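Local coordinates for aspartate aminotransferase (Rhodobacter sphaeroides, PDB 3NRA), which probably catalyses the pyridoxal-phosphate-dependent transfer of an amino group from L-aspartate to 2-oxoglutarate, giving oxaloacetate and L-glutamate, at residues 89-94 and 262-267; 97-100 and 104-107; 113-118 and 216-221. All coordinates share one frame; numbering follows the deposited sequence.

Interaction 1. Residues 89-94 and 262-267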
loop_
_atom_site.group_PDB
_atom_site.type_symbol
_atom_site.label_atom_id
_atom_site.label_comp_id
_atom_site.label_asym_id
_atom_site.label_seq_id
_atom_site.Cartn_x
_atom_site.Cartn_y
_atom_site.Cartn_z
ATOM N N PRO B 89 16.376 2.771 18.113
ATOM C CA PRO B 89 16.920 3.667 19.159
ATOM C C PRO B 89 16.406 5.097 19.042
ATOM O O PRO B 89 16.120 5.732 20.053
ATOM C CB PRO B 89 18.444 3.611 18.931
ATOM C CG PRO B 89 18.682 2.330 18.215
ATOM C CD PRO B 89 17.450 2.088 17.369
ATOM N N ARG B 90 16.225 5.577 17.816
ATOM C CA ARG B 90 15.736 6.944 17.595
ATOM C C ARG B 90 14.281 7.092 18.034
ATOM O O ARG B 90 13.923 8.053 18.734
ATOM C CB ARG B 90 15.901 7.339 16.136
ATOM C CG ARG B 90 17.346 7.200 15.644
ATOM C CD ARG B 90 17.556 7.737 14.292
ATOM N NE ARG B 90 18.939 7.495 13.855
ATOM C CZ ARG B 90 19.390 7.638 12.602
ATOM N NH1 ARG B 90 18.578 8.002 11.593
ATOM N NH2 ARG B 90 20.648 7.356 12.341
ATOM N N LEU B 91 13.462 6.127 17.646
ATOM C CA LEU B 91 12.065 6.088 18.035
ATOM C C LEU B 91 11.893 5.805 19.531
ATOM O O LEU B 91 10.944 6.289 20.138
ATOM C CB LEU B 91 11.314 5.031 17.211
ATOM C CG LEU B 91 11.157 5.322 15.722
ATOM C CD1 LEU B 91 10.651 4.066 14.953
ATOM C CD2 LEU B 91 10.205 6.538 15.467
ATOM N N ALA B 92 12.823 5.028 20.124
ATOM C CA ALA B 92 12.849 4.832 21.588
ATOM C C ALA B 92 13.135 6.135 22.343
ATOM O O ALA B 92 12.458 6.447 23.333
ATOM C CB ALA B 92 13.899 3.717 22.004
ATOM N N ALA B 93 14.158 6.863 21.890
ATOM C CA ALA B 93 14.534 8.151 22.477
ATOM C C ALA B 93 13.399 9.168 22.335
ATOM O O ALA B 93 13.052 9.823 23.288
ATOM C CB ALA B 93 15.808 8.680 21.819
ATOM N N PHE B 94 12.783 9.216 21.150
ATOM C CA PHE B 94 11.669 10.136 20.883
ATOM C C PHE B 94 10.468 9.902 21.791
ATOM O O PHE B 94 9.987 10.835 22.415
ATOM C CB PHE B 94 11.226 10.063 19.412
ATOM C CG PHE B 94 10.156 11.058 19.064
ATOM C CD1 PHE B 94 10.378 12.422 19.234
ATOM C CD2 PHE B 94 8.883 10.631 18.673
ATOM C CE1 PHE B 94 9.373 13.348 18.939
ATOM C CE2 PHE B 94 7.885 11.550 18.379
ATOM C CZ PHE B 94 8.124 12.905 18.518
ATOM N N LEU B 262 6.202 6.611 3.312
ATOM C CA LEU B 262 6.831 5.867 4.390
ATOM C C LEU B 262 6.149 6.126 5.700
ATOM O O LEU B 262 5.756 7.248 5.989
ATOM C CB LEU B 262 8.327 6.235 4.511
ATOM C CG LEU B 262 9.140 5.922 3.268
ATOM C CD1 LEU B 262 10.390 6.757 3.257
ATOM C CD2 LEU B 262 9.447 4.408 3.199
ATOM N N GLY B 263 5.952 5.057 6.475
ATOM C CA GLY B 263 5.488 5.163 7.830
ATOM C C GLY B 263 6.076 4.054 8.617
ATOM O O GLY B 263 6.692 3.141 8.054
ATOM N N VAL B 264 5.898 4.110 9.927
ATOM C CA VAL B 264 6.267 2.994 10.784
ATOM C C VAL B 264 5.210 2.735 11.809
ATOM O O VAL B 264 4.421 3.643 12.155
ATOM C CB VAL B 264 7.594 3.229 11.522
ATOM C CG1 VAL B 264 8.744 3.359 10.525
ATOM C CG2 VAL B 264 7.479 4.447 12.472
ATOM N N ALA B 265 5.192 1.496 12.301
ATOM C CA ALA B 265 4.395 1.116 13.459
ATOM C C ALA B 265 5.272 0.327 14.419
ATOM O O ALA B 265 6.149 -0.436 13.989
ATOM C CB ALA B 265 3.244 0.318 13.056
ATOM N N PHE B 266 5.056 0.529 15.703
ATOM C CA PHE B 266 5.852 -0.148 16.711
ATOM C C PHE B 266 5.125 -0.333 17.996
ATOM O O PHE B 266 4.210 0.436 18.332
ATOM C CB PHE B 266 7.205 0.594 16.961
ATOM C CG PHE B 266 7.072 2.103 17.180
ATOM C CD1 PHE B 266 6.995 2.985 16.085
ATOM C CD2 PHE B 266 7.133 2.637 18.455
ATOM C CE1 PHE B 266 6.942 4.355 16.279
ATOM C CE2 PHE B 266 7.055 3.998 18.658
ATOM C CZ PHE B 266 6.979 4.871 17.569
ATOM N N GLY B 267 5.529 -1.365 18.712
ATOM C CA GLY B 267 4.832 -1.792 19.897
ATOM C C GLY B 267 4.566 -3.271 19.859
ATOM O O GLY B 267 5.479 -4.059 19.607
#
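L91 of helix 81-95 packs onto V264 and F266 of strand 263-267 in a buried, wholly apolar helix-on-sheet contact within the large cofactor domain of a pyridoxal-phosphate-dependent aminotransferase. The strand belongs to a seven-stranded mixed sheet. It stands next to the outermost strand, 105-108, and is antiparallel to it and to 245-249; the helix covers one face here. No hydrogen bond joins the two segments. The cohesion is van der Waals packing, and the backbones stay well apart, with L91 CA 8.9 Å from F266 CA.

The example illustrates how one residue of a helix can serve two residues of a strand. V264 and F266, two positions apart, point toward the helix, whereas A265 between them points away and meets I272 and M275 of helix 269-282. L91 extends toward the strand with CG anti to its own carbonyl carbon (chi1 -68°), and its CB stands over one face of the F266 ring. From CG the two methyls spread over the same face, above its CD1-CE1-CZ rim: CD2 of L91 approaches CE1 of F266 at 4.0 Å and its CZ at 4.2 Å. L105 of the adjoining strand 105-108 touches L91, V264 and F266 and so closes the same apolar cluster. Cutting L91 back to an alanine would probably deprive the F266 ring and V264 of their cover from this helix, opening a gap between helix and sheet.

One methyl touches both strand residues: CD1 of L91 lies 3.9 Å from CE1 of F266 and 4.0 Å from CG2 of V264.

Interaction 2. Residues 97-100 and 104-107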
loop_
_atom_site.group_PDB
_atom_site.type_symbol
_atom_site.label_atom_id
_atom_site.label_comp_id
_atom_site.label_asym_id
_atom_site.label_seq_id
_atom_site.Cartn_x
_atom_site.Cartn_y
_atom_site.Cartn_z
ATOM N N ALA B 97 10.323 5.220 25.563
ATOM C CA ALA B 97 10.169 3.801 25.929
ATOM C C ALA B 97 10.888 2.904 24.900
ATOM O O ALA B 97 11.123 3.329 23.766
ATOM C CB ALA B 97 8.670 3.417 26.036
ATOM N N PRO B 98 11.240 1.667 25.295
ATOM C CA PRO B 98 11.936 0.753 24.392
ATOM C C PRO B 98 11.193 0.454 23.082
ATOM O O PRO B 98 9.960 0.448 23.051
ATOM C CB PRO B 98 12.056 -0.542 25.237
ATOM C CG PRO B 98 12.136 -0.081 26.573
ATOM C CD PRO B 98 11.198 1.112 26.656
ATOM N N VAL B 99 11.967 0.242 22.023
ATOM C CA VAL B 99 11.461 -0.176 20.739
ATOM C C VAL B 99 12.289 -1.387 20.292
ATOM O O VAL B 99 13.533 -1.372 20.366
ATOM C CB VAL B 99 11.565 0.980 19.678
ATOM C CG1 VAL B 99 11.182 0.488 18.326
ATOM C CG2 VAL B 99 10.656 2.156 20.080
ATOM N N ASP B 100 11.599 -2.420 19.850
ATOM C CA ASP B 100 12.214 -3.654 19.421
ATOM C C ASP B 100 12.317 -3.680 17.878
ATOM O O ASP B 100 11.326 -3.923 17.199
ATOM C CB ASP B 100 11.360 -4.810 19.940
ATOM C CG ASP B 100 11.870 -6.179 19.508
ATOM O OD1 ASP B 100 12.849 -6.271 18.741
ATOM O OD2 ASP B 100 11.252 -7.171 19.941
ATOM N N GLY B 104 9.200 -5.822 16.918
ATOM C CA GLY B 104 8.247 -4.800 17.344
ATOM C C GLY B 104 8.222 -3.539 16.501
ATOM O O GLY B 104 7.841 -2.483 17.001
ATOM N N LEU B 105 8.660 -3.633 15.236
ATOM C CA LEU B 105 8.824 -2.447 14.368
ATOM C C LEU B 105 8.618 -2.842 12.913
ATOM O O LEU B 105 9.289 -3.705 12.422
ATOM C CB LEU B 105 10.195 -1.813 14.539
ATOM C CG LEU B 105 10.503 -0.587 13.661
ATOM C CD1 LEU B 105 9.451 0.576 13.847
ATOM C CD2 LEU B 105 11.897 -0.093 13.946
ATOM N N ILE B 106 7.652 -2.202 12.260
ATOM C CA ILE B 106 7.350 -2.451 10.857
ATOM C C ILE B 106 7.436 -1.137 10.119
ATOM O O ILE B 106 7.033 -0.095 10.670
ATOM C CB ILE B 106 5.933 -3.088 10.677
ATOM C CG1 ILE B 106 5.696 -3.478 9.228
ATOM C CG2 ILE B 106 4.835 -2.144 11.166
ATOM C CD1 ILE B 106 4.379 -4.360 8.997
ATOM N N ILE B 107 8.023 -1.181 8.900
ATOM C CA ILE B 107 8.009 -0.069 7.973
ATOM C C ILE B 107 6.930 -0.276 6.907
ATOM O O ILE B 107 6.871 -1.338 6.284
ATOM C CB ILE B 107 9.332 0.092 7.257
ATOM C CG1 ILE B 107 10.494 0.209 8.277
ATOM C CG2 ILE B 107 9.270 1.349 6.331
ATOM C CD1 ILE B 107 11.911 0.332 7.618
HETATM O O HOH W 1 8.759 -2.020 19.615
#
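D100 and G104 close a tight turn that leads from the loop after helix 81-95 into edge strand 105-108. The compact part is backbone on backbone. G104 N donates to D100 O at 2.9 Å, an i to i+4 bond that defines an alpha-turn, though it is bent (136° at the hydrogen) and its donor is tilted 29° from the carbonyl plane. L105 also crowds this oxygen, its CB being 3.6 Å from D100 O. There is little room for a side chain at G104: a beta carbon would come only 3.1 Å from D100 CB.

Opposed to this is a looser part. V99 CG1 barely reaches L105 CD2, at 4.5 Å, and the two main chains are spanned there by a water, which accepts from D100 N at 2.9 Å and donates to G104 O at 2.8 Å. That carbonyl also accepts from the backbone of G267 in the neighbouring strand.

CG of D100, anti to the backbone N (chi1 178°), carries the carboxylate over the turn, where OD1 accepts from R102 N in an Asx turn and more weakly from D103 N, while OD2 has a long, weak ion pair with R269. Side-chain and main-chain oxygens of one residue thus engage successive amides, which implies a bend shaped by local hydrogen bonding, with apolar packing between the segments a minor contributor.

Interaction 3. Residues 113-118 and 216-221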
loop_
_atom_site.group_PDB
_atom_site.type_symbol
_atom_site.label_atom_id
_atom_site.label_comp_id
_atom_site.label_asym_id
_atom_site.label_seq_id
_atom_site.Cartn_x
_atom_site.Cartn_y
_atom_site.Cartn_z
ATOM N N GLY B 113 -0.573 3.492 5.544
ATOM C CA GLY B 113 -0.258 2.062 5.435
ATOM C C GLY B 113 -0.269 1.358 6.785
ATOM O O GLY B 113 -0.888 0.303 6.930
ATOM N N ALA B 114 0.375 1.976 7.771
ATOM C CA ALA B 114 0.405 1.464 9.109
ATOM C C ALA B 114 -0.984 1.422 9.761
ATOM O O ALA B 114 -1.331 0.426 10.445
ATOM C CB ALA B 114 1.375 2.275 9.965
ATOM N N LEU B 115 -1.772 2.475 9.548
ATOM C CA LEU B 115 -3.106 2.572 10.110
ATOM C C LEU B 115 -4.023 1.471 9.583
ATOM O O LEU B 115 -4.707 0.778 10.379
ATOM C CB LEU B 115 -3.701 3.935 9.795
ATOM C CG LEU B 115 -5.078 4.271 10.340
ATOM C CD1 LEU B 115 -5.131 4.203 11.877
ATOM C CD2 LEU B 115 -5.537 5.672 9.807
ATOM N N PHE B 116 -4.046 1.292 8.259
ATOM C CA PHE B 116 -4.808 0.216 7.680
ATOM C C PHE B 116 -4.481 -1.126 8.323
ATOM O O PHE B 116 -5.382 -1.906 8.661
ATOM C CB PHE B 116 -4.540 0.085 6.181
ATOM C CG PHE B 116 -5.325 -1.046 5.526
ATOM C CD1 PHE B 116 -6.664 -0.938 5.344
ATOM C CD2 PHE B 116 -4.710 -2.210 5.153
ATOM C CE1 PHE B 116 -7.391 -1.958 4.771
ATOM C CE2 PHE B 116 -5.423 -3.228 4.577
ATOM C CZ PHE B 116 -6.767 -3.089 4.375
ATOM N N LEU B 117 -3.192 -1.445 8.357
ATOM C CA LEU B 117 -2.738 -2.751 8.860
ATOM C C LEU B 117 -3.093 -2.911 10.338
ATOM O O LEU B 117 -3.539 -3.970 10.758
ATOM C CB LEU B 117 -1.212 -2.886 8.664
ATOM C CG LEU B 117 -0.720 -2.966 7.202
ATOM C CD1 LEU B 117 0.778 -2.960 7.152
ATOM C CD2 LEU B 117 -1.285 -4.230 6.513
ATOM N N ALA B 118 -2.890 -1.839 11.109
ATOM C CA ALA B 118 -3.138 -1.853 12.537
ATOM C C ALA B 118 -4.626 -2.132 12.837
ATOM O O ALA B 118 -4.955 -2.943 13.722
ATOM C CB ALA B 118 -2.709 -0.535 13.147
ATOM N N ILE B 216 -4.338 2.033 19.501
ATOM C CA ILE B 216 -3.529 2.474 18.355
ATOM C C ILE B 216 -3.394 3.977 18.476
ATOM O O ILE B 216 -4.380 4.687 18.366
ATOM C CB ILE B 216 -4.233 2.134 17.014
ATOM C CG1 ILE B 216 -4.555 0.623 16.927
ATOM C CG2 ILE B 216 -3.393 2.610 15.797
ATOM C CD1 ILE B 216 -5.668 0.280 15.878
ATOM N N ALA B 217 -2.205 4.459 18.806
ATOM C CA ALA B 217 -1.964 5.896 18.967
ATOM C C ALA B 217 -1.291 6.446 17.703
ATOM O O ALA B 217 -0.166 6.069 17.374
ATOM C CB ALA B 217 -1.102 6.154 20.176
ATOM N N ASP B 218 -2.027 7.286 16.965
ATOM C CA ASP B 218 -1.549 7.844 15.700
ATOM C C ASP B 218 -0.865 9.210 15.991
ATOM O O ASP B 218 -1.524 10.258 16.116
ATOM C CB ASP B 218 -2.729 7.979 14.713
ATOM C CG ASP B 218 -2.295 8.416 13.314
ATOM O OD1 ASP B 218 -1.169 8.902 13.163
ATOM O OD2 ASP B 218 -3.112 8.288 12.371
ATOM N N GLN B 219 0.462 9.170 16.069
ATOM C CA GLN B 219 1.273 10.304 16.464
ATOM C C GLN B 219 1.989 10.898 15.285
ATOM O O GLN B 219 3.091 11.481 15.427
ATOM C CB GLN B 219 2.263 9.869 17.545
ATOM C CG GLN B 219 1.602 9.089 18.731
ATOM C CD GLN B 219 2.537 8.948 19.948
ATOM O OE1 GLN B 219 2.090 8.645 21.062
ATOM N NE2 GLN B 219 3.843 9.197 19.735
ATOM N N LEU B 220 1.335 10.828 14.128
ATOM C CA LEU B 220 1.910 11.258 12.845
ATOM C C LEU B 220 2.580 12.611 12.913
ATOM O O LEU B 220 3.691 12.789 12.368
ATOM C CB LEU B 220 0.821 11.311 11.783
ATOM C CG LEU B 220 1.210 11.684 10.334
ATOM C CD1 LEU B 220 1.258 13.234 10.143
ATOM C CD2 LEU B 220 2.519 11.000 9.875
ATOM N N TYR B 221 1.902 13.591 13.521
ATOM C CA TYR B 221 2.404 14.968 13.486
ATOM C C TYR B 221 3.058 15.405 14.833
ATOM O O TYR B 221 3.316 16.596 15.052
ATOM C CB TYR B 221 1.267 15.939 13.061
ATOM C CG TYR B 221 1.559 16.801 11.844
ATOM C CD1 TYR B 221 2.815 17.341 11.618
ATOM C CD2 TYR B 221 0.545 17.124 10.934
ATOM C CE1 TYR B 221 3.050 18.197 10.541
ATOM C CE2 TYR B 221 0.798 17.929 9.826
ATOM C CZ TYR B 221 2.038 18.470 9.647
ATOM O OH TYR B 221 2.286 19.299 8.538
#
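Helix 110-120 and strand 214-218 run in roughly opposite senses, so that A118 CA sits 7.3 Å from I216 CA, while L115 CA, one turn earlier in the helix, lies 7.8 Å from D218 CA. I216 points toward the helix and holds CG1 anti to its carbonyl carbon (chi1 -56°), which with an extended chi2 carries CD1 out to A118, 4.1 Å from CB and 3.9 Å from the carbonyl O; its other branch, CG2, is 4.2 Å from the same CB. The polar need of this carbonyl is met by T122 OG1, which donates to A118 O; the methyl merely packs beside it.

The second pair is looser and joins unlike groups. CD2 of L115 comes to 4.4 Å from OD2 of D218, so a hydrocarbon tip borders the buried carboxylate. The two oxygens have separate tasks: OD1 takes a weak bond from L220 N, at 3.3 Å, just beyond the end of the strand, and OD2 is hydrogen-bonded to N1 of the pyridoxal phosphate–lysine adduct at position 253. An aspartate at the cofactor's pyridine nitrogen, carried by a strand of the central sheet, is a hallmark of fold type I aminotransferases.

The three contacts are arranged around one sheet. Interactions 1 and 2 are nearly continuous, with centres about 6 Å apart, because strands 263-267 and 105-108 are neighbours; A265 O and I106 N, 2.9 Å apart, are probably hydrogen-bonded. Interaction 3 lies about 12 Å from the centre of interaction 1 and about 13 Å from that of interaction 2. Its helix packs on the face that A265 presents, away from segment 89-94: A265 CB is 4.1 Å from A114 CB, and I106 CD1 is 4.3 Å from L117 CD1. Of the three, interaction 3 carries the direct bond to the cofactor, through D218, while the others join helix, turn and strand at the outermost strand and the one beside it.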